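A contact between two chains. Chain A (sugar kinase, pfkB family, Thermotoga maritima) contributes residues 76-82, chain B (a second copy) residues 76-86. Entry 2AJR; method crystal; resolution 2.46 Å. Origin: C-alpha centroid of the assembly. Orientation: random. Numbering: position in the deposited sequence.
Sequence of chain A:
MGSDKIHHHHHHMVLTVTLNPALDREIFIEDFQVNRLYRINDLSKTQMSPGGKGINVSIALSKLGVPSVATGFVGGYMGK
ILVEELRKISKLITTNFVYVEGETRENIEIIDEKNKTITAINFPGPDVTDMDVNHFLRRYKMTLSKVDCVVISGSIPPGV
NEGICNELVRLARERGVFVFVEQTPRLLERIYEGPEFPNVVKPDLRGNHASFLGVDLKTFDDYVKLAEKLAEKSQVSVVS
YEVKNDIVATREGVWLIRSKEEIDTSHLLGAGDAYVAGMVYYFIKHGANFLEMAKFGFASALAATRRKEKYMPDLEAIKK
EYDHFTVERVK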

# COMPACT_ATOMS: atom_id res chain seq x y z
N GLY A 76 2.89 -15.79 -2.60
CA GLY A 76 1.76 -15.15 -3.26
C GLY A 76 2.07 -14.22 -4.42
O GLY A 76 3.12 -14.32 -5.05
N TYR A 77 1.13 -13.32 -4.68
CA TYR A 77 1.24 -12.34 -5.75
C TYR A 77 2.43 -11.41 -5.58
O TYR A 77 3.16 -11.12 -6.54
N MSE A 78 2.62 -10.92 -4.36
CA MSE A 78 3.70 -10.00 -4.08
C MSE A 78 5.03 -10.73 -4.25
O MSE A 78 6.01 -10.17 -4.76
N GLY A 79 5.05 -11.99 -3.85
CA GLY A 79 6.25 -12.78 -4.02
C GLY A 79 6.67 -12.84 -5.47
O GLY A 79 7.84 -12.66 -5.77
N LYS A 80 5.71 -13.08 -6.36
CA LYS A 80 6.02 -13.21 -7.78
C LYS A 80 6.62 -11.93 -8.34
O LYS A 80 7.60 -11.97 -9.07
N ILE A 81 6.00 -10.81 -7.99
CA ILE A 81 6.50 -9.52 -8.41
C ILE A 81 7.93 -9.34 -7.90
O ILE A 81 8.81 -8.93 -8.65
N LEU A 82 8.16 -9.64 -6.63
CA LEU A 82 9.50 -9.42 -6.03
C LEU A 82 10.57 -10.17 -6.81
O LEU A 82 11.58 -9.58 -7.19
N GLY B 76 -2.95 -5.56 -16.72
CA GLY B 76 -1.72 -6.01 -16.13
C GLY B 76 -1.94 -6.95 -14.97
O GLY B 76 -2.98 -7.58 -14.82
N TYR B 77 -0.93 -6.99 -14.11
CA TYR B 77 -0.88 -7.95 -13.05
C TYR B 77 -1.83 -7.57 -11.93
O TYR B 77 -2.51 -8.43 -11.38
N MSE B 78 -1.88 -6.29 -11.59
CA MSE B 78 -2.85 -5.80 -10.62
C MSE B 78 -4.24 -6.17 -11.10
O MSE B 78 -5.11 -6.53 -10.31
N GLY B 79 -4.44 -6.03 -12.40
CA GLY B 79 -5.68 -6.40 -13.02
C GLY B 79 -6.06 -7.86 -12.77
O GLY B 79 -7.18 -8.13 -12.33
N LYS B 80 -5.13 -8.78 -13.05
CA LYS B 80 -5.32 -10.20 -12.76
C LYS B 80 -5.79 -10.41 -11.34
O LYS B 80 -6.66 -11.26 -11.08
N ILE B 81 -5.21 -9.65 -10.41
CA ILE B 81 -5.50 -9.82 -8.99
C ILE B 81 -6.92 -9.37 -8.70
O ILE B 81 -7.68 -10.08 -8.02
N LEU B 82 -7.30 -8.21 -9.23
CA LEU B 82 -8.64 -7.71 -9.04
C LEU B 82 -9.66 -8.73 -9.53
O LEU B 82 -10.62 -9.04 -8.84
N VAL B 83 -9.43 -9.24 -10.74
CA VAL B 83 -10.36 -10.15 -11.37
C VAL B 83 -10.42 -11.47 -10.63
O VAL B 83 -11.51 -12.00 -10.41
N GLU B 84 -9.25 -11.99 -10.23
CA GLU B 84 -9.23 -13.29 -9.53
C GLU B 84 -9.91 -13.14 -8.17
O GLU B 84 -10.74 -13.97 -7.80
N GLU B 85 -9.62 -12.05 -7.47
CA GLU B 85 -10.24 -11.78 -6.17
C GLU B 85 -11.75 -11.51 -6.27
O GLU B 85 -12.52 -11.99 -5.46
N LEU B 86 -12.17 -10.77 -7.28
CA LEU B 86 -13.58 -10.45 -7.42
C LEU B 86 -14.40 -11.70 -7.65
O LEU B 86 -15.49 -11.84 -7.11

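Two copies of the same helix pack antiparallel, their N-to-C directions 166° apart and their axes 11.6 Å apart at closest approach, a spacing wide enough for side chains to fill the gap. At the apolar centre, Y77(A) points toward chain B in the m rotamer (chi2 -63°) and lays one face of its ring on I81(B), itself m,t: CG1 of I81(B) stands 3.7 Å from the centroid of the Y77(A) ring and 12° off its normal, a CH-pi contact. The backbones come together here, CA of Y77(A) lying 7.9 Å from CA of I81(B).

The reciprocal pair is less regular. Y77(B) also points toward its partner but adopts t (chi2 73°), and I81(A) lies oblique to its ring, CG1 of I81(A) 3.7 Å from CE2 of Y77(B). The two tyrosines touch as well, CD1 of Y77(A) lying 4.1 Å from CZ of Y77(B). Both selenomethionines start away from the partner helix, yet their m,m side chains bring the methyl ends back: CE of M78(B) reaches within 3.5 Å of CD1 of I81(A), and CE of M78(A) within 4.1 Å of CD1 of I81(B).

The Y77(A) side chain is a knob among Y77(B), I81(B), E84(B) and E85(B), and its hydroxyl lies at the polar edge. There OH of Y77(A) donates a short hydrogen bond, 2.5 Å, to OE1 of E84(B), in the m,t rotamer, whose CA-to-CB bond points toward chain A. OE2 of E85(B) remains 3.7 Å from the same OH, near the plane of the ring. No hydrogen bond from the Y77(B) hydroxyl crosses between these stretches; its OH lies 3.4 Å from CD of K80(A), whose NZ is hydrogen-bonded elsewhere in the structure. Y77 thus adopts different rotamers in the two copies, m in chain A and t in chain B.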

# COMPACT_ATOMS: atom_id res chain seq x y z
CB TYR A 77 -0.01 -11.48 -5.82
CG TYR A 77 -1.28 -12.20 -6.19
CD1 TYR A 77 -1.43 -12.82 -7.44
CD2 TYR A 77 -2.35 -12.25 -5.30
CE1 TYR A 77 -2.61 -13.47 -7.79
CE2 TYR A 77 -3.53 -12.89 -5.62
CZ TYR A 77 -3.66 -13.49 -6.87
OH TYR A 77 -4.86 -14.12 -7.15
CB MSE A 78 3.58 -9.46 -2.66
CG MSE A 78 2.29 -8.68 -2.39
SE MSE A 78 2.02 -7.17 -3.60
CE MSE A 78 0.79 -7.89 -4.90
CB LYS A 80 4.77 -13.58 -8.60
CG LYS A 80 4.99 -13.44 -10.12
CD LYS A 80 4.04 -14.33 -10.95
CE LYS A 80 4.22 -14.14 -12.48
NZ LYS A 80 4.34 -12.67 -12.90
CB ILE A 81 5.63 -8.37 -7.89
CG1 ILE A 81 4.23 -8.44 -8.47
CG2 ILE A 81 6.27 -7.01 -8.23
CD1 ILE A 81 3.24 -7.52 -7.73
CB LEU A 82 9.53 -9.85 -4.56
CG LEU A 82 10.75 -9.45 -3.73
CD1 LEU A 82 10.32 -8.88 -2.37
CD2 LEU A 82 11.71 -10.60 -3.53
CB TYR B 77 0.55 -8.04 -12.57
CG TYR B 77 0.82 -9.26 -11.74
CD1 TYR B 77 0.89 -10.52 -12.33
CD2 TYR B 77 1.00 -9.14 -10.37
CE1 TYR B 77 1.15 -11.63 -11.57
CE2 TYR B 77 1.26 -10.25 -9.59
CZ TYR B 77 1.33 -11.49 -10.19
OH TYR B 77 1.58 -12.57 -9.39
CB MSE B 78 -2.80 -4.27 -10.48
CG MSE B 78 -1.54 -3.67 -9.83
SE MSE B 78 -0.97 -4.63 -8.22
CE MSE B 78 0.69 -5.46 -9.01
CB LYS B 80 -4.02 -10.98 -12.95
CG LYS B 80 -4.12 -12.49 -12.75
CD LYS B 80 -2.72 -13.09 -12.66
CE LYS B 80 -2.72 -14.61 -12.49
NZ LYS B 80 -1.45 -15.24 -12.92
CB ILE B 81 -4.48 -9.03 -8.13
CG1 ILE B 81 -3.08 -9.60 -8.29
CG2 ILE B 81 -4.86 -9.06 -6.65
CD1 ILE B 81 -1.98 -8.66 -7.79
CB LEU B 82 -8.83 -6.39 -9.78
CG LEU B 82 -10.17 -5.68 -9.53
CD1 LEU B 82 -9.99 -4.18 -9.65
CD2 LEU B 82 -11.24 -6.18 -10.49
CB VAL B 83 -10.00 -10.40 -12.85
CG1 VAL B 83 -10.88 -11.50 -13.44
CG2 VAL B 83 -10.17 -9.10 -13.63
CB GLU B 84 -7.79 -13.86 -9.40
CG GLU B 84 -7.32 -14.65 -10.64
CD GLU B 84 -5.85 -15.11 -10.57
OE1 GLU B 84 -5.17 -14.92 -9.53
OE2 GLU B 84 -5.35 -15.67 -11.58
CB GLU B 85 -9.52 -10.63 -5.46
CG GLU B 85 -8.09 -10.98 -5.01
CD GLU B 85 -8.05 -12.24 -4.14
OE1 GLU B 85 -8.84 -12.30 -3.17
OE2 GLU B 85 -7.26 -13.17 -4.45
CB LEU B 86 -13.78 -9.48 -8.59
CG LEU B 86 -15.20 -8.96 -8.77
CD1 LEU B 86 -15.74 -8.42 -7.46
CD2 LEU B 86 -15.21 -7.90 -9.86